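Local coordinates for protein alpha-14 giardin (Giardia lamblia, PDB 3CHJ) that binds calcium and, in its presence, acidic phospholipid, and may serve as a cytoskeletal annexin linking the membrane to the underlying axoneme, at residues D156-R160 with A194-D200; T162-E166 with Q203-M207; V15-V19 with D31-I35. One frame throughout, in Å; residues are numbered along the deposited sequence.

Contact 1. Residues D156-R160 with A194-D200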
# COMPACT_ATOMS: atom_id res chain seq x y z
N ASP A 156 -14.44 9.51 7.42
CA ASP A 156 -14.98 8.19 7.63
C ASP A 156 -15.64 7.78 6.32
O ASP A 156 -15.93 8.62 5.48
CB ASP A 156 -16.05 8.25 8.74
CG ASP A 156 -16.45 6.87 9.29
OD1 ASP A 156 -15.94 5.80 8.82
OD2 ASP A 156 -17.30 6.86 10.21
N ARG A 157 -15.85 6.48 6.17
CA ARG A 157 -16.58 5.94 5.04
C ARG A 157 -17.89 5.37 5.57
O ARG A 157 -17.89 4.41 6.34
CB ARG A 157 -15.76 4.88 4.33
CG ARG A 157 -14.56 5.46 3.58
CD ARG A 157 -13.77 4.37 2.89
NE ARG A 157 -12.55 4.94 2.31
CZ ARG A 157 -12.49 5.56 1.13
NH1 ARG A 157 -13.55 5.65 0.33
NH2 ARG A 157 -11.32 6.06 0.71
N ILE A 158 -19.00 5.97 5.15
CA ILE A 158 -20.30 5.62 5.71
C ILE A 158 -21.28 5.15 4.62
O ILE A 158 -21.27 5.69 3.52
CB ILE A 158 -20.91 6.80 6.56
CG1 ILE A 158 -21.40 7.97 5.68
CG2 ILE A 158 -19.94 7.24 7.68
CD1 ILE A 158 -20.40 8.63 4.73
N PRO A 159 -22.12 4.13 4.94
CA PRO A 159 -23.08 3.62 3.95
C PRO A 159 -24.08 4.65 3.45
O PRO A 159 -24.44 5.60 4.16
CB PRO A 159 -23.79 2.49 4.71
CG PRO A 159 -22.82 2.08 5.77
CD PRO A 159 -22.20 3.37 6.20
N ARG A 160 -24.51 4.45 2.21
CA ARG A 160 -25.44 5.34 1.51
C ARG A 160 -26.51 4.49 0.87
O ARG A 160 -26.30 3.29 0.65
CB ARG A 160 -24.73 6.08 0.38
CG ARG A 160 -23.89 7.21 0.84
CD ARG A 160 -22.99 7.61 -0.30
NE ARG A 160 -22.41 8.93 -0.06
CZ ARG A 160 -21.33 9.15 0.67
NH1 ARG A 160 -20.66 8.15 1.24
NH2 ARG A 160 -20.91 10.40 0.83
N ALA A 194 -13.34 9.58 -1.38
CA ALA A 194 -12.90 9.61 0.02
C ALA A 194 -13.89 9.03 1.02
O ALA A 194 -13.46 8.55 2.08
CB ALA A 194 -12.53 11.03 0.45
N THR A 195 -15.19 9.09 0.70
CA THR A 195 -16.22 8.76 1.71
C THR A 195 -17.12 7.56 1.38
O THR A 195 -17.88 7.11 2.25
CB THR A 195 -17.10 9.98 2.13
OG1 THR A 195 -18.14 10.21 1.17
CG2 THR A 195 -16.26 11.25 2.29
N TYR A 196 -17.05 7.04 0.15
CA TYR A 196 -17.85 5.83 -0.14
C TYR A 196 -17.27 4.60 0.56
O TYR A 196 -16.05 4.44 0.70
CB TYR A 196 -17.91 5.54 -1.64
CG TYR A 196 -19.08 6.16 -2.36
CD1 TYR A 196 -19.48 7.47 -2.11
CD2 TYR A 196 -19.77 5.43 -3.35
CE1 TYR A 196 -20.56 8.04 -2.81
CE2 TYR A 196 -20.83 6.00 -4.02
CZ TYR A 196 -21.22 7.30 -3.74
OH TYR A 196 -22.28 7.83 -4.45
N THR A 197 -18.16 3.73 1.02
CA THR A 197 -17.76 2.39 1.41
C THR A 197 -17.36 1.54 0.20
O THR A 197 -17.73 1.86 -0.96
CB THR A 197 -18.90 1.64 2.15
OG1 THR A 197 -20.02 1.51 1.27
CG2 THR A 197 -19.34 2.42 3.39
N ARG A 198 -16.65 0.45 0.46
CA ARG A 198 -16.30 -0.50 -0.60
C ARG A 198 -17.55 -1.01 -1.32
O ARG A 198 -17.59 -1.04 -2.54
CB ARG A 198 -15.48 -1.67 -0.05
CG ARG A 198 -15.35 -2.85 -1.02
CD ARG A 198 -14.19 -3.78 -0.71
NE ARG A 198 -12.89 -3.09 -0.75
CZ ARG A 198 -12.19 -2.80 0.33
NH1 ARG A 198 -12.63 -3.15 1.54
NH2 ARG A 198 -11.01 -2.18 0.22
N ALA A 199 -18.58 -1.38 -0.55
CA ALA A 199 -19.80 -1.94 -1.16
C ALA A 199 -20.48 -0.91 -2.05
O ALA A 199 -20.88 -1.23 -3.19
CB ALA A 199 -20.76 -2.42 -0.07
N ASP A 200 -20.61 0.32 -1.56
CA ASP A 200 -21.21 1.39 -2.36
C ASP A 200 -20.37 1.78 -3.58
O ASP A 200 -20.92 2.09 -4.63
CB ASP A 200 -21.52 2.62 -1.52
CG ASP A 200 -22.67 2.38 -0.55
OD1 ASP A 200 -23.41 1.40 -0.77
OD2 ASP A 200 -22.81 3.18 0.41
O HOH W 1 -12.96 9.14 4.56
O HOH W 2 -20.93 4.84 0.93
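Two guanidinium groups face the helix corner at 194-200. On one face of Arg157 the carbonyl oxygen of Ala194 sits over the centre, 3.3 Å from CZ, while Tyr196 O lies at the edge and takes NH1 at 2.8 Å in a nearly straight bond (166°), in the guanidinium plane and on a carbonyl lone pair. NH2 of the same group reaches Phe193 O. In this all-helical annexin fold, 156-160 is the extended connector between helices 144-154 and 162-177, laid across the turn from helix 186-195 to helix 198-211. The Arg157 charge thus sits among carbonyls at the C-terminal end of helix 186-195, where it would probably offset the negative end of the helix dipole.

Arg160 is placed differently: CE1 of Tyr196 lies over one face, offset toward the rim, 3.4 Å from NE, the two planes 25° apart. With CG anti to the carbonyl carbon (chi1 -77°) and an extended chain, the group runs back over the corner, and NH2 gives a 2.8 Å bond to Thr195 OG1, which stands tilted from the guanidinium plane. That hydroxyl is also bonded to Arg191 O; NH1 adds weak bonds to Thr195 OG1 and O. The Tyr196 hydroxyl is bonded to Asp168 on helix 162-177.

Thr197, at the N-cap of helix 198-211, accepts from Asp200 N at OG1 (3.1 Å), and its CG2 rests on the Ile158-Pro159 peptide. Asp200 OD2 uses its syn lone pair for Arg160 N, 2.8 Å away. One water joins the connector to the start of helix 198-211: it donates to Ile158 O at 2.7 Å and to Asp200 OD2 at 2.6 Å, and accepts from Thr197 N.

Contact 2. Residues T162-E166 with Q203-M207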
# COMPACT_ATOMS: atom_id res chain seq x y z
N THR A 162 -29.27 3.67 -2.43
CA THR A 162 -29.19 3.67 -3.88
C THR A 162 -29.53 5.03 -4.50
O THR A 162 -28.92 5.43 -5.49
CB THR A 162 -30.04 2.53 -4.48
OG1 THR A 162 -29.58 1.29 -3.92
CG2 THR A 162 -29.92 2.48 -5.99
N HIS A 163 -30.49 5.76 -3.91
CA HIS A 163 -30.84 7.10 -4.41
C HIS A 163 -29.63 8.05 -4.44
O HIS A 163 -29.43 8.76 -5.43
CB HIS A 163 -31.98 7.73 -3.60
CG HIS A 163 -32.37 9.11 -4.07
ND1 HIS A 163 -33.06 9.33 -5.24
CD2 HIS A 163 -32.16 10.33 -3.52
CE1 HIS A 163 -33.25 10.63 -5.40
NE2 HIS A 163 -32.71 11.26 -4.37
N GLU A 164 -28.85 8.04 -3.37
CA GLU A 164 -27.66 8.89 -3.29
C GLU A 164 -26.64 8.48 -4.35
O GLU A 164 -26.01 9.34 -4.96
CB GLU A 164 -27.06 8.83 -1.89
CG GLU A 164 -28.00 9.34 -0.79
CD GLU A 164 -27.49 9.03 0.62
OE1 GLU A 164 -27.84 7.95 1.19
OE2 GLU A 164 -26.76 9.88 1.17
N LEU A 165 -26.52 7.18 -4.58
CA LEU A 165 -25.62 6.68 -5.62
C LEU A 165 -26.07 7.12 -7.00
O LEU A 165 -25.25 7.51 -7.82
CB LEU A 165 -25.47 5.16 -5.56
CG LEU A 165 -24.32 4.59 -4.73
CD1 LEU A 165 -24.40 5.07 -3.30
CD2 LEU A 165 -24.34 3.07 -4.79
N GLU A 166 -27.39 7.05 -7.26
CA GLU A 166 -27.92 7.54 -8.53
C GLU A 166 -27.61 9.02 -8.76
O GLU A 166 -27.23 9.42 -9.86
CB GLU A 166 -29.43 7.29 -8.65
CG GLU A 166 -29.86 5.82 -8.57
CD GLU A 166 -29.65 5.03 -9.87
OE1 GLU A 166 -29.13 5.60 -10.86
OE2 GLU A 166 -30.02 3.83 -9.89
N GLN A 203 -20.83 -0.85 -6.17
CA GLN A 203 -22.15 -0.66 -6.77
C GLN A 203 -22.10 0.47 -7.79
O GLN A 203 -22.55 0.32 -8.93
CB GLN A 203 -23.21 -0.42 -5.69
CG GLN A 203 -24.64 -0.37 -6.19
CD GLN A 203 -25.64 -0.15 -5.07
OE1 GLN A 203 -25.39 -0.47 -3.91
NE2 GLN A 203 -26.79 0.44 -5.42
N LEU A 204 -21.53 1.62 -7.39
CA LEU A 204 -21.41 2.77 -8.29
C LEU A 204 -20.63 2.43 -9.58
O LEU A 204 -21.00 2.84 -10.67
CB LEU A 204 -20.74 3.95 -7.56
CG LEU A 204 -20.77 5.26 -8.35
CD1 LEU A 204 -22.17 5.92 -8.32
CD2 LEU A 204 -19.69 6.22 -7.82
N HIS A 205 -19.52 1.69 -9.42
CA HIS A 205 -18.73 1.23 -10.56
C HIS A 205 -19.59 0.46 -11.55
O HIS A 205 -19.56 0.75 -12.75
CB HIS A 205 -17.56 0.38 -10.05
CG HIS A 205 -16.78 -0.34 -11.13
ND1 HIS A 205 -15.46 -0.07 -11.38
CD2 HIS A 205 -17.13 -1.35 -11.96
CE1 HIS A 205 -15.02 -0.88 -12.33
NE2 HIS A 205 -16.01 -1.66 -12.70
N LYS A 206 -20.38 -0.48 -11.04
CA LYS A 206 -21.25 -1.31 -11.90
C LYS A 206 -22.42 -0.51 -12.48
O LYS A 206 -22.78 -0.69 -13.65
CB LYS A 206 -21.75 -2.53 -11.13
CG LYS A 206 -20.64 -3.47 -10.67
CD LYS A 206 -21.19 -4.58 -9.78
CE LYS A 206 -20.06 -5.41 -9.18
NZ LYS A 206 -19.44 -6.28 -10.20
N MET A 207 -22.98 0.38 -11.67
CA MET A 207 -24.04 1.29 -12.13
C MET A 207 -23.60 2.18 -13.28
O MET A 207 -24.39 2.49 -14.17
CB MET A 207 -24.56 2.16 -10.99
CG MET A 207 -25.35 1.39 -9.94
SD MET A 207 -25.70 2.39 -8.47
CE MET A 207 -26.63 3.78 -9.10
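Helix 162-177 crosses helix 198-211 in the all-helical annexin fold, and Leu165 on the first packs against Gln203, Leu204 and Met207 on the second. The axes of 162-166 and 203-207 pass 10.6 Å apart at a signed angle of -52°, consistent with ridges-into-grooves packing of i±4 rows, Gln203 and Met207 forming one such row. CD2 of Leu165 presses on the amide of Gln203, 3.5 Å from CD, the leucine side chain nearly perpendicular to that of the glutamine. Gln203 extends fully, its CG anti to the backbone N (chi1 -173°), which carries NE2 past this methyl to Thr162 OG1. That 3.3 Å bond lies in the amide plane, with an N-H angle of 156°, and is the one hydrogen bond between the segments.

Next to it, CD1 of Leu204 touches the Leu165 carbonyl oxygen at 3.5 Å; Leu204 also touches Tyr196 and Leu169, the latter one turn on from Leu165 in helix 162-177. That helix continues to the calcium site, to which Ala175 belongs. Met207 bends at its last torsion, bringing CE within 4.0 Å of Leu165 CB and, on the Glu166 side, within 3.4 Å of the carboxylate carbon CD.

Contact 3. Residues V15-V19 with D31-I35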
# COMPACT_ATOMS: atom_id res chain seq x y z
N VAL A 15 13.91 -19.54 16.06
CA VAL A 15 13.72 -18.61 14.94
C VAL A 15 14.84 -17.56 14.88
O VAL A 15 15.32 -17.23 13.79
CB VAL A 15 12.30 -17.97 14.93
CG1 VAL A 15 12.16 -16.98 13.77
CG2 VAL A 15 11.24 -19.04 14.81
N VAL A 16 15.28 -17.08 16.04
CA VAL A 16 16.43 -16.18 16.12
C VAL A 16 17.68 -16.81 15.48
O VAL A 16 18.38 -16.16 14.68
CB VAL A 16 16.69 -15.72 17.59
CG1 VAL A 16 18.05 -15.03 17.74
CG2 VAL A 16 15.57 -14.78 18.04
N GLN A 17 17.95 -18.07 15.82
CA GLN A 17 19.13 -18.74 15.25
C GLN A 17 19.00 -18.91 13.73
O GLN A 17 20.00 -18.83 13.01
CB GLN A 17 19.47 -20.04 15.99
CG GLN A 17 18.50 -21.21 15.80
CD GLN A 17 18.89 -22.17 14.66
OE1 GLN A 17 19.93 -22.83 14.71
NE2 GLN A 17 18.03 -22.26 13.64
N LYS A 18 17.77 -19.09 13.26
CA LYS A 18 17.53 -19.21 11.82
C LYS A 18 17.85 -17.89 11.11
O LYS A 18 18.39 -17.88 9.99
CB LYS A 18 16.09 -19.63 11.55
CG LYS A 18 15.87 -20.05 10.11
CD LYS A 18 14.44 -20.57 9.89
CE LYS A 18 14.28 -21.13 8.49
NZ LYS A 18 12.85 -21.43 8.19
N VAL A 19 17.49 -16.78 11.75
CA VAL A 19 17.79 -15.44 11.26
C VAL A 19 19.31 -15.21 11.19
O VAL A 19 19.85 -14.79 10.16
CB VAL A 19 17.09 -14.34 12.11
CG1 VAL A 19 17.59 -12.94 11.76
CG2 VAL A 19 15.57 -14.44 11.94
N ASP A 31 15.55 -17.46 3.87
CA ASP A 31 14.94 -17.86 5.12
C ASP A 31 14.33 -16.66 5.84
O ASP A 31 13.35 -16.81 6.57
CB ASP A 31 15.94 -18.58 6.03
CG ASP A 31 16.28 -19.98 5.54
OD1 ASP A 31 15.60 -20.51 4.64
OD2 ASP A 31 17.26 -20.56 6.07
N LEU A 32 14.92 -15.49 5.67
CA LEU A 32 14.36 -14.28 6.27
C LEU A 32 12.95 -14.02 5.76
O LEU A 32 12.12 -13.52 6.51
CB LEU A 32 15.23 -13.05 5.99
CG LEU A 32 16.68 -13.14 6.51
CD1 LEU A 32 17.47 -11.95 6.05
CD2 LEU A 32 16.69 -13.26 8.04
N ILE A 33 12.73 -14.34 4.48
CA ILE A 33 11.44 -14.14 3.83
C ILE A 33 10.47 -15.26 4.17
O ILE A 33 9.28 -15.01 4.45
CB ILE A 33 11.60 -14.01 2.30
CG1 ILE A 33 12.52 -12.83 1.95
CG2 ILE A 33 10.25 -13.88 1.63
CD1 ILE A 33 12.08 -11.44 2.48
N GLU A 34 10.97 -16.50 4.20
CA GLU A 34 10.16 -17.63 4.68
C GLU A 34 9.63 -17.39 6.09
O GLU A 34 8.44 -17.63 6.38
CB GLU A 34 10.93 -18.95 4.55
CG GLU A 34 11.24 -19.33 3.09
CD GLU A 34 10.00 -19.75 2.26
OE1 GLU A 34 10.20 -20.41 1.20
OE2 GLU A 34 8.85 -19.42 2.61
N ILE A 35 10.48 -16.87 6.97
CA ILE A 35 10.07 -16.56 8.32
C ILE A 35 8.92 -15.51 8.29
O ILE A 35 7.91 -15.65 8.97
CB ILE A 35 11.29 -16.10 9.16
CG1 ILE A 35 12.21 -17.30 9.45
CG2 ILE A 35 10.86 -15.49 10.46
CD1 ILE A 35 13.62 -16.89 9.96
O HOH W 3 18.78 -20.01 8.24
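A water bridges the two helices at one margin, donating to Asp31 OD2 at 2.7 Å and to the Lys18 carbonyl oxygen at 2.8 Å; no direct hydrogen bond joins the two segments. Lys18 reaches across toward the same carboxylate. Its chain leaves with CG anti to the backbone N (chi1 -169°) and stays extended to the end, so that CE passes Asp31 CG at 3.7 Å, running across the aspartate. The amine NZ stops 4.6 Å from Asp31 OD1, beyond salt-bridge distance, though the opposite charges would probably still attract.

The chain here folds back as a helical hairpin of the annexin fold: helices 12-24 and 31-38 run roughly antiparallel, the axes of 15-19 and 31-35 making 148° and lying 10.2 Å apart. Away from that margin the interface is aliphatic. Ile35 enters between three residues of the first helix: CD1 lies 3.7 Å from Val19 CG2 and also against the methylenes of Lys18, while CG2 meets Val15 CG1 at 3.9 Å. Lys18 and Ile35 lie alongside one another, pointing opposite ways, the lysine stem lying over the isoleucine end. Toward the hairpin turn, Leu32 CD2 packs on Val19 CG1 at 3.8 Å. Helix 41-55 covers neighbouring surface through Phe51 on Val19 and Leu44 on Ile35, and Tyr79 OH is bonded to the carbonyl oxygen of Leu32.

From the N terminus, contact 3 comes first and closes a short loop, bringing helices 12-24 and 31-38 together with eleven residues between its segments. Contacts 1 and 2 follow much later, on the opposite side of the chain's centre; centres of contacts 1 and 3 lie about 40 Å apart. Along the chain contacts 1 and 2 cross: 156-160 and 162-166 come first, 194-200 and 203-207 after, so their loops overlap. Both use helix 198-211, contact 1 fixing the connector on its start and contact 2 holding helix 162-177 further along. The two touch directly, Leu165 packing on Arg160, Tyr196 and Asp200, and Tyr196 on Leu204.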